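Local coordinates for protein multicopper oxidase type 1 (Nitrosomonas europaea, PDB 3G5W) that binds copper at a mononuclear site and in oxygen-bridged clusters, and probably oxidises its substrates as a two-domain multicopper oxidase of the laccase type, at residues I202-H207 against W248-H253; G206-I211 against P222-T227; D186-R191 against L240-P245. One frame throughout, in Å; residues are numbered along the deposited sequence.

Contact 1 of 3, residues I202-H207 against W248-H253. With C2O (Cu-O-Cu linkage), chain P; C1O (Cu-O linkage), chain H.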
loop_
_atom_site.group_PDB
_atom_site.type_symbol
_atom_site.label_atom_id
_atom_site.label_comp_id
_atom_site.label_asym_id
_atom_site.label_seq_id
_atom_site.Cartn_x
_atom_site.Cartn_y
_atom_site.Cartn_z
ATOM N N ILE A 202 9.946 3.560 -1.718
ATOM C CA ILE A 202 11.247 4.209 -1.824
ATOM C C ILE A 202 12.369 3.212 -1.569
ATOM O O ILE A 202 12.530 2.707 -0.453
ATOM C CB ILE A 202 11.394 5.463 -0.910
ATOM C CG1 ILE A 202 10.295 6.501 -1.195
ATOM C CG2 ILE A 202 12.786 6.092 -1.065
ATOM C CD1 ILE A 202 10.223 6.975 -2.644
ATOM N N HIS A 203 13.142 2.963 -2.621
ATOM C CA HIS A 203 14.214 1.990 -2.591
ATOM C C HIS A 203 15.588 2.672 -2.682
ATOM O O HIS A 203 15.801 3.524 -3.545
ATOM C CB HIS A 203 14.005 0.986 -3.729
ATOM C CG HIS A 203 15.146 0.041 -3.903
ATOM N ND1 HIS A 203 15.604 -0.764 -2.883
ATOM C CD2 HIS A 203 15.946 -0.206 -4.967
ATOM C CE1 HIS A 203 16.635 -1.471 -3.312
ATOM N NE2 HIS A 203 16.861 -1.153 -4.573
ATOM N N THR A 204 16.499 2.310 -1.771
ATOM C CA THR A 204 17.867 2.846 -1.769
ATOM C C THR A 204 18.905 1.746 -2.043
ATOM O O THR A 204 18.960 0.741 -1.330
ATOM C CB THR A 204 18.197 3.569 -0.426
ATOM O OG1 THR A 204 17.194 4.558 -0.145
ATOM C CG2 THR A 204 19.581 4.259 -0.484
ATOM N N HIS A 205 19.715 1.943 -3.080
ATOM C CA HIS A 205 20.785 1.002 -3.443
ATOM C C HIS A 205 21.966 1.078 -2.481
ATOM O O HIS A 205 22.254 2.141 -1.934
ATOM C CB HIS A 205 21.316 1.321 -4.837
ATOM C CG HIS A 205 20.353 1.041 -5.950
ATOM N ND1 HIS A 205 20.772 0.619 -7.192
ATOM C CD2 HIS A 205 19.003 1.126 -6.017
ATOM C CE1 HIS A 205 19.720 0.460 -7.980
ATOM N NE2 HIS A 205 18.633 0.755 -7.288
ATOM N N GLY A 206 22.645 -0.056 -2.296
ATOM C CA GLY A 206 23.943 -0.121 -1.611
ATOM C C GLY A 206 23.974 0.032 -0.102
ATOM O O GLY A 206 25.051 -0.006 0.501
ATOM N N HIS A 207 22.808 0.199 0.512
ATOM C CA HIS A 207 22.711 0.486 1.944
ATOM C C HIS A 207 21.535 -0.229 2.587
ATOM O O HIS A 207 20.584 -0.614 1.907
ATOM C CB HIS A 207 22.567 1.994 2.174
ATOM C CG HIS A 207 23.674 2.798 1.569
ATOM N ND1 HIS A 207 24.738 3.268 2.306
ATOM C CD2 HIS A 207 23.900 3.186 0.291
ATOM C CE1 HIS A 207 25.569 3.917 1.511
ATOM N NE2 HIS A 207 25.082 3.885 0.285
ATOM N N TRP A 248 24.948 5.826 -5.884
ATOM C CA TRP A 248 23.838 4.954 -5.506
ATOM C C TRP A 248 22.481 5.570 -5.797
ATOM O O TRP A 248 22.190 6.681 -5.357
ATOM C CB TRP A 248 23.911 4.638 -4.016
ATOM C CG TRP A 248 25.212 4.048 -3.568
ATOM C CD1 TRP A 248 26.194 4.671 -2.849
ATOM C CD2 TRP A 248 25.676 2.721 -3.821
ATOM N NE1 TRP A 248 27.237 3.801 -2.620
ATOM C CE2 TRP A 248 26.943 2.596 -3.205
ATOM C CE3 TRP A 248 25.135 1.615 -4.495
ATOM C CZ2 TRP A 248 27.689 1.411 -3.257
ATOM C CZ3 TRP A 248 25.878 0.433 -4.543
ATOM C CH2 TRP A 248 27.136 0.341 -3.917
ATOM N N MET A 249 21.646 4.837 -6.522
ATOM C CA MET A 249 20.293 5.296 -6.809
ATOM C C MET A 249 19.422 5.249 -5.567
ATOM O O MET A 249 19.526 4.332 -4.751
ATOM C CB MET A 249 19.632 4.434 -7.887
ATOM C CG MET A 249 20.318 4.431 -9.235
ATOM S SD MET A 249 20.623 6.052 -9.987
ATOM C CE MET A 249 18.988 6.767 -9.993
ATOM N N ILE A 250 18.578 6.261 -5.428
ATOM C CA ILE A 250 17.402 6.178 -4.577
ATOM C C ILE A 250 16.212 6.599 -5.435
ATOM O O ILE A 250 16.257 7.635 -6.100
ATOM C CB ILE A 250 17.534 7.007 -3.265
ATOM C CG1 ILE A 250 16.154 7.352 -2.691
ATOM C CG2 ILE A 250 18.367 8.264 -3.477
ATOM C CD1 ILE A 250 16.213 7.816 -1.259
ATOM N N HIS A 251 15.172 5.768 -5.455
ATOM C CA HIS A 251 14.043 5.985 -6.354
ATOM C C HIS A 251 12.791 5.246 -5.902
ATOM O O HIS A 251 12.862 4.287 -5.131
ATOM C CB HIS A 251 14.405 5.557 -7.787
ATOM C CG HIS A 251 14.638 4.085 -7.939
ATOM N ND1 HIS A 251 13.660 3.221 -8.381
ATOM C CD2 HIS A 251 15.729 3.322 -7.691
ATOM C CE1 HIS A 251 14.142 1.990 -8.413
ATOM N NE2 HIS A 251 15.393 2.022 -7.996
ATOM N N ASP A 252 11.648 5.709 -6.399
ATOM C CA ASP A 252 10.394 5.009 -6.223
ATOM C C ASP A 252 10.477 3.738 -7.055
ATOM O O ASP A 252 10.847 3.779 -8.241
ATOM C CB ASP A 252 9.235 5.889 -6.701
ATOM C CG ASP A 252 7.888 5.401 -6.213
ATOM O OD1 ASP A 252 7.738 4.194 -5.905
ATOM O OD2 ASP A 252 6.968 6.233 -6.149
ATOM N N HIS A 253 10.162 2.609 -6.433
ATOM C CA HIS A 253 10.197 1.332 -7.133
ATOM C C HIS A 253 8.883 0.992 -7.833
ATOM O O HIS A 253 8.776 -0.054 -8.481
ATOM C CB HIS A 253 10.651 0.189 -6.218
ATOM C CG HIS A 253 11.392 -0.891 -6.944
ATOM N ND1 HIS A 253 10.777 -1.743 -7.837
ATOM C CD2 HIS A 253 12.697 -1.254 -6.916
ATOM C CE1 HIS A 253 11.671 -2.579 -8.334
ATOM N NE2 HIS A 253 12.843 -2.309 -7.784
HETATM CU CU2 C2O P . 16.978 0.825 -8.439
HETATM CU CU3 C2O P . 14.704 -3.592 -7.707
HETATM O O1 C2O P . 15.815 -1.218 -8.291
HETATM CU CU4 C1O H . 17.960 -2.118 -5.831
HETATM O O3 C1O H . 19.798 -2.983 -3.881
#
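Four histidines of this contact bind the copper cluster. NE2 of His205 and NE2 of His251 each sit 2.0 Å from CU2 of the Cu-O-Cu group, so one copper joins the two segments. His253 reaches CU3 of the same group through NE2. His203 binds CU4 of the Cu-O group through NE2 at 1.9 Å.

Strands 202-204 and 248-252, which carry or adjoin the ligands, run antiparallel. His203 and His251 form a hydrogen-bonded pair with bonds in both directions. His203 N to His251 O is 2.9 Å and nearly straight. A third bond, from His205 N to Met249 O, points almost along the carbonyl axis. His251 holds its ring in the crowded position between backbone N and carbonyl carbon (chi1 66°). Its ND1 donates a hydrogen bond to Asp252 O, in the ring plane but from above the carbonyl plane.

The rings also touch one another and their neighbours. The edge of His253 turns toward the face of His203 in an offset edge-to-face pair. Met249 CB lies over the centre of the His205 ring, 3.8 Å from its centroid, while CU4 lies off-centre on the opposite face. Gly206 CA sits over the six-membered ring of Trp248. His207 stands nearly upright on the five-membered ring, NE2 first, 3.4 Å from Trp248 CD1.

On the other sheet face, Ile250 CD1 touches Ile202 CG2 at 3.8 Å and lies in van der Waals contact with Thr204 OG1.

His59, His61, His103 and His105 of the second subunit complete this intersubunit cluster of the trinuclear type. His203 ND1 donates to Asp226 O, and His205 ND1 has its polar partner in Asp72 of the second subunit. These second-shell bonds help to set the ring rotations and may make both imidazoles stronger copper donors.

Contact 2 of 3, residues G206-I211 against P222-T227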
loop_
_atom_site.group_PDB
_atom_site.type_symbol
_atom_site.label_atom_id
_atom_site.label_comp_id
_atom_site.label_asym_id
_atom_site.label_seq_id
_atom_site.Cartn_x
_atom_site.Cartn_y
_atom_site.Cartn_z
ATOM N N GLY A 206 22.645 -0.056 -2.296
ATOM C CA GLY A 206 23.943 -0.121 -1.611
ATOM C C GLY A 206 23.974 0.032 -0.102
ATOM O O GLY A 206 25.051 -0.006 0.501
ATOM N N HIS A 207 22.808 0.199 0.512
ATOM C CA HIS A 207 22.711 0.486 1.944
ATOM C C HIS A 207 21.535 -0.229 2.587
ATOM O O HIS A 207 20.584 -0.614 1.907
ATOM C CB HIS A 207 22.567 1.994 2.174
ATOM C CG HIS A 207 23.674 2.798 1.569
ATOM N ND1 HIS A 207 24.738 3.268 2.306
ATOM C CD2 HIS A 207 23.900 3.186 0.291
ATOM C CE1 HIS A 207 25.569 3.917 1.511
ATOM N NE2 HIS A 207 25.082 3.885 0.285
ATOM N N ILE A 208 21.602 -0.387 3.907
ATOM C CA ILE A 208 20.476 -0.902 4.679
ATOM C C ILE A 208 19.605 0.260 5.148
ATOM O O ILE A 208 20.072 1.137 5.873
ATOM C CB ILE A 208 20.944 -1.721 5.909
ATOM C CG1 ILE A 208 21.858 -2.873 5.466
ATOM C CG2 ILE A 208 19.722 -2.234 6.694
ATOM C CD1 ILE A 208 22.644 -3.531 6.602
ATOM N N SER A 209 18.344 0.268 4.717
ATOM C CA SER A 209 17.366 1.217 5.235
ATOM C C SER A 209 16.920 0.796 6.628
ATOM O O SER A 209 16.383 -0.303 6.806
ATOM C CB SER A 209 16.145 1.300 4.314
ATOM O OG SER A 209 16.471 1.928 3.088
ATOM N N GLN A 210 17.156 1.664 7.612
ATOM C CA GLN A 210 16.639 1.443 8.953
ATOM C C GLN A 210 15.405 2.322 9.114
ATOM O O GLN A 210 15.521 3.536 9.294
ATOM C CB GLN A 210 17.679 1.794 10.027
ATOM C CG GLN A 210 18.998 1.026 9.937
ATOM C CD GLN A 210 20.036 1.557 10.921
ATOM O OE1 GLN A 210 19.849 1.484 12.135
ATOM N NE2 GLN A 210 21.128 2.113 10.396
ATOM N N ILE A 211 14.231 1.705 9.042
ATOM C CA ILE A 211 12.963 2.426 9.188
ATOM C C ILE A 211 12.760 2.643 10.682
ATOM O O ILE A 211 12.380 1.717 11.403
ATOM C CB ILE A 211 11.787 1.640 8.549
ATOM C CG1 ILE A 211 12.113 1.312 7.084
ATOM C CG2 ILE A 211 10.482 2.437 8.663
ATOM C CD1 ILE A 211 11.278 0.218 6.461
ATOM N N PRO A 222 14.001 -0.298 15.022
ATOM C CA PRO A 222 13.951 -0.012 13.582
ATOM C C PRO A 222 13.786 -1.270 12.723
ATOM O O PRO A 222 14.357 -2.318 13.036
ATOM C CB PRO A 222 15.307 0.652 13.309
ATOM C CG PRO A 222 15.702 1.251 14.626
ATOM C CD PRO A 222 15.226 0.248 15.638
ATOM N N ILE A 223 12.987 -1.169 11.663
ATOM C CA ILE A 223 12.816 -2.279 10.727
ATOM C C ILE A 223 13.867 -2.153 9.630
ATOM O O ILE A 223 14.005 -1.098 9.007
ATOM C CB ILE A 223 11.391 -2.313 10.116
ATOM C CG1 ILE A 223 10.342 -2.439 11.223
ATOM C CG2 ILE A 223 11.252 -3.473 9.116
ATOM C CD1 ILE A 223 8.973 -1.941 10.819
ATOM N N LYS A 224 14.625 -3.225 9.424
ATOM C CA LYS A 224 15.667 -3.244 8.403
ATOM C C LYS A 224 15.120 -3.717 7.059
ATOM O O LYS A 224 14.333 -4.667 6.982
ATOM C CB LYS A 224 16.824 -4.142 8.834
ATOM C CG LYS A 224 17.680 -3.560 9.948
ATOM C CD LYS A 224 18.484 -4.644 10.652
ATOM C CE LYS A 224 19.675 -5.086 9.824
ATOM N NZ LYS A 224 20.368 -6.255 10.441
ATOM N N GLY A 225 15.552 -3.055 5.998
ATOM C CA GLY A 225 15.217 -3.485 4.649
ATOM C C GLY A 225 15.870 -2.608 3.609
ATOM O O GLY A 225 16.906 -1.989 3.871
ATOM N N ASP A 226 15.265 -2.554 2.426
ATOM C CA ASP A 226 15.795 -1.719 1.354
ATOM C C ASP A 226 14.732 -0.918 0.603
ATOM O O ASP A 226 15.069 -0.027 -0.176
ATOM C CB ASP A 226 16.676 -2.532 0.384
ATOM C CG ASP A 226 15.928 -3.674 -0.300
ATOM O OD1 ASP A 226 14.852 -3.447 -0.887
ATOM O OD2 ASP A 226 16.437 -4.818 -0.270
ATOM N N THR A 227 13.460 -1.249 0.848
ATOM C CA THR A 227 12.324 -0.587 0.195
ATOM C C THR A 227 11.254 -0.228 1.233
ATOM O O THR A 227 10.791 -1.086 1.992
ATOM C CB THR A 227 11.723 -1.465 -0.951
ATOM O OG1 THR A 227 12.758 -1.823 -1.875
ATOM C CG2 THR A 227 10.619 -0.732 -1.713
#
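Residues 222-225 form the last part of hairpin strand 217-225. Pro222 CA approaches Ile211 O at 3.2 Å in a CA-H...O contact, and its CB lies 4.2 Å from Gln210 CB. Ile223 follows as a hydrogen-bonded antiparallel partner of Ile211. Ile211 N reaches Ile223 O at 2.8 Å in the carbonyl plane. The return bond from Ile223 N comes from above the plane of Ile211 O. The two side chains share a sheet face, with CB atoms 4.3 Å apart.

Lys224 and Gln210 form a non-hydrogen-bonded antiparallel pair. The CA-H of Lys224 points at Ser209 O. The Lys224 and Ile208 side chains lie side by side, with CG of Lys224 4.1 Å from Ile208 CG2. Gly225 then exchanges two bonds with Ser209. Ser209 N to Gly225 O is 2.8 Å but bent, at 139°. Gly225 N returns a bond to Ser209 O.

At Asp226 the chain leaves the pairing. Its OD1 accepts bonds from Thr227 OG1 and from the copper ligand His61 of the second subunit, while OD2 forms a salt bridge to Arg235 of that subunit. Asp226 O accepts from the copper ligand His203, so the segment reaches the copper site's second shell.

Strand 217-225 is outermost in its sheet within this chain. Strand 209-214 has strand 235-241 on its other side, where Ser209 touches Leu240. Gln210 and Pro222 both pack on Ile131 of helix 130-133.

Contact 3 of 3, residues D186-R191 against L240-P245; sequences DVIRLR and LNMDNP
Three backbone hydrogen bonds join the two segments. Ile188 and Leu240 form an antiparallel hydrogen-bonded pair. Ile188 N to Leu240 O and Leu240 N to Ile188 O are both 2.9 Å, and both donors lie in the carbonyl plane. The third bond runs from Met242 N to Asp186 O at 2.8 Å, its donor 25° out of that plane. Met242 is the centre of an inverse gamma turn, closed by a weak bond from Asp243 N to Asn241 O. The chain thus bends away just beyond the pairing.

Apolar side chains meet on one face of the sheet, that of Ile188 and Leu240. Ile188 places CG1 in the crowded position between its backbone N and carbonyl carbon (chi1 70°). Its CD1 end then meets Leu240 CD1 at 3.8 Å, the two side chains crossing obliquely. Leu190 CD1 touches the same Leu240 methyl, also at 3.8 Å, so Leu240 CD1 bridges two residues of the neighbouring strand. Met242 bends at chi2 and chi3 and crosses Ile188 at about a right angle, with CE 3.9 Å from Ile188 CG1. Met242 CG packs on Asp186 CB.

On the other sheet face, Val187 and Asn241 lie side by side. Asn241 OD1 rests against the methyl Val187 CG2 at 3.6 Å.

The polar end of Asp186 turns to Thr136 OG1 and Lys183 N. Farther along, Arg189 forms a salt bridge to Asp237 of strand 235-241.

Strand 187-194 lies between strands 137-146 and 235-241 in a mixed sheet. Ile188 and Leu190 pack on Ile180 of strand 180-182, part of the facing sheet, as in a cupredoxin-like beta sandwich.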
loop_
_atom_site.group_PDB
_atom_site.type_symbol
_atom_site.label_atom_id
_atom_site.label_comp_id
_atom_site.label_asym_id
_atom_site.label_seq_id
_atom_site.Cartn_x
_atom_site.Cartn_y
_atom_site.Cartn_z
ATOM N N ASP A 186 29.380 9.133 7.485
ATOM C CA ASP A 186 28.151 9.915 7.657
ATOM C C ASP A 186 27.003 8.992 8.037
ATOM O O ASP A 186 27.022 7.795 7.732
ATOM C CB ASP A 186 27.765 10.650 6.365
ATOM C CG ASP A 186 28.282 12.084 6.302
ATOM O OD1 ASP A 186 28.331 12.789 7.338
ATOM O OD2 ASP A 186 28.608 12.523 5.186
ATOM N N VAL A 187 26.016 9.551 8.723
ATOM C CA VAL A 187 24.778 8.846 9.017
ATOM C C VAL A 187 23.675 9.805 8.626
ATOM O O VAL A 187 23.571 10.897 9.188
ATOM C CB VAL A 187 24.659 8.487 10.515
ATOM C CG1 VAL A 187 23.264 7.913 10.833
ATOM C CG2 VAL A 187 25.758 7.508 10.920
ATOM N N ILE A 188 22.874 9.426 7.638
ATOM C CA ILE A 188 21.828 10.334 7.165
ATOM C C ILE A 188 20.436 9.896 7.607
ATOM O O ILE A 188 20.157 8.707 7.771
ATOM C CB ILE A 188 21.893 10.615 5.629
ATOM C CG1 ILE A 188 21.490 9.385 4.806
ATOM C CG2 ILE A 188 23.289 11.137 5.232
ATOM C CD1 ILE A 188 21.554 9.594 3.288
ATOM N N ARG A 189 19.584 10.887 7.813
ATOM C CA ARG A 189 18.199 10.675 8.165
ATOM C C ARG A 189 17.376 11.227 7.013
ATOM O O ARG A 189 17.428 12.422 6.739
ATOM C CB ARG A 189 17.898 11.419 9.457
ATOM C CG ARG A 189 16.483 11.278 9.987
ATOM C CD ARG A 189 16.368 12.016 11.321
ATOM N NE ARG A 189 15.040 11.868 11.911
ATOM C CZ ARG A 189 14.770 12.011 13.208
ATOM N NH1 ARG A 189 13.528 11.848 13.648
ATOM N NH2 ARG A 189 15.739 12.301 14.072
ATOM N N LEU A 190 16.663 10.347 6.314
ATOM C CA LEU A 190 15.730 10.764 5.279
ATOM C C LEU A 190 14.319 10.823 5.847
ATOM O O LEU A 190 13.746 9.801 6.245
ATOM C CB LEU A 190 15.768 9.819 4.075
ATOM C CG LEU A 190 17.116 9.422 3.465
ATOM C CD1 LEU A 190 16.888 8.403 2.344
ATOM C CD2 LEU A 190 17.894 10.633 2.960
ATOM N N ARG A 191 13.762 12.025 5.884
ATOM C CA ARG A 191 12.407 12.216 6.389
ATOM C C ARG A 191 11.448 12.186 5.194
ATOM O O ARG A 191 11.313 13.173 4.466
ATOM C CB ARG A 191 12.316 13.525 7.178
ATOM C CG ARG A 191 13.308 13.618 8.355
ATOM C CD ARG A 191 13.199 14.966 9.066
ATOM N NE ARG A 191 14.122 15.098 10.200
ATOM C CZ ARG A 191 13.760 15.094 11.480
ATOM N NH1 ARG A 191 12.484 14.945 11.828
ATOM N NH2 ARG A 191 14.684 15.248 12.426
ATOM N N LEU A 240 20.252 5.839 7.438
ATOM C CA LEU A 240 21.195 5.073 6.636
ATOM C C LEU A 240 22.621 5.359 7.096
ATOM O O LEU A 240 23.029 6.524 7.184
ATOM C CB LEU A 240 21.056 5.440 5.145
ATOM C CG LEU A 240 19.730 5.359 4.378
ATOM C CD1 LEU A 240 19.823 6.191 3.090
ATOM C CD2 LEU A 240 19.394 3.935 4.023
ATOM N N ASN A 241 23.375 4.305 7.393
ATOM C CA ASN A 241 24.797 4.445 7.713
ATOM C C ASN A 241 25.570 4.487 6.405
ATOM O O ASN A 241 25.474 3.561 5.594
ATOM C CB ASN A 241 25.297 3.294 8.602
ATOM C CG ASN A 241 24.606 3.243 9.961
ATOM O OD1 ASN A 241 24.256 4.274 10.546
ATOM N ND2 ASN A 241 24.405 2.028 10.474
ATOM N N MET A 242 26.310 5.574 6.185
ATOM C CA MET A 242 27.031 5.767 4.927
ATOM C C MET A 242 28.404 5.098 4.985
ATOM O O MET A 242 29.419 5.771 5.153
ATOM C CB MET A 242 27.176 7.260 4.585
ATOM C CG MET A 242 25.869 8.026 4.315
ATOM S SD MET A 242 24.848 7.361 2.961
ATOM C CE MET A 242 23.762 6.365 3.918
ATOM N N ASP A 243 28.425 3.775 4.833
ATOM C CA ASP A 243 29.654 2.997 5.005
ATOM C C ASP A 243 30.136 2.312 3.721
ATOM O O ASP A 243 30.956 1.397 3.771
ATOM C CB ASP A 243 29.443 1.945 6.096
ATOM C CG ASP A 243 28.336 0.947 5.749
ATOM O OD1 ASP A 243 28.035 0.090 6.607
ATOM O OD2 ASP A 243 27.763 1.009 4.632
ATOM N N ASN A 244 29.625 2.749 2.576
ATOM C CA ASN A 244 29.819 2.018 1.329
ATOM C C ASN A 244 29.990 2.971 0.143
ATOM O O ASN A 244 29.049 3.166 -0.630
ATOM C CB ASN A 244 28.637 1.030 1.134
ATOM C CG ASN A 244 28.790 0.132 -0.086
ATOM O OD1 ASN A 244 27.814 -0.482 -0.545
ATOM N ND2 ASN A 244 30.004 0.049 -0.623
ATOM N N PRO A 245 31.191 3.584 0.003
ATOM C CA PRO A 245 31.427 4.543 -1.078
ATOM C C PRO A 245 31.096 4.059 -2.486
ATOM O O PRO A 245 31.503 2.963 -2.895
ATOM C CB PRO A 245 32.918 4.879 -0.937
ATOM C CG PRO A 245 33.186 4.677 0.526
ATOM C CD PRO A 245 32.380 3.450 0.869
#

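In the fold
From the N-terminal side, strand 187-194 comes first and pairs with strand 235-241 in contact 3, closing a loop of 48 residues. Strand 200-204 follows and meets strand 247-252 in contact 1, with 40 residues between the segments. The segments of contacts 1 and 3 therefore alternate along the chain. Contact 2 is a hairpin, with 10 residues between its segments. It is nested inside the loop of contact 3 and shares Gly206 and His207 with contact 1. Contacts 2 and 3 lie in one sheet, contact 1 in the other sheet of the same domain. Ile250 packing on Leu190 links the sheets, and all three contacts reach the second subunit.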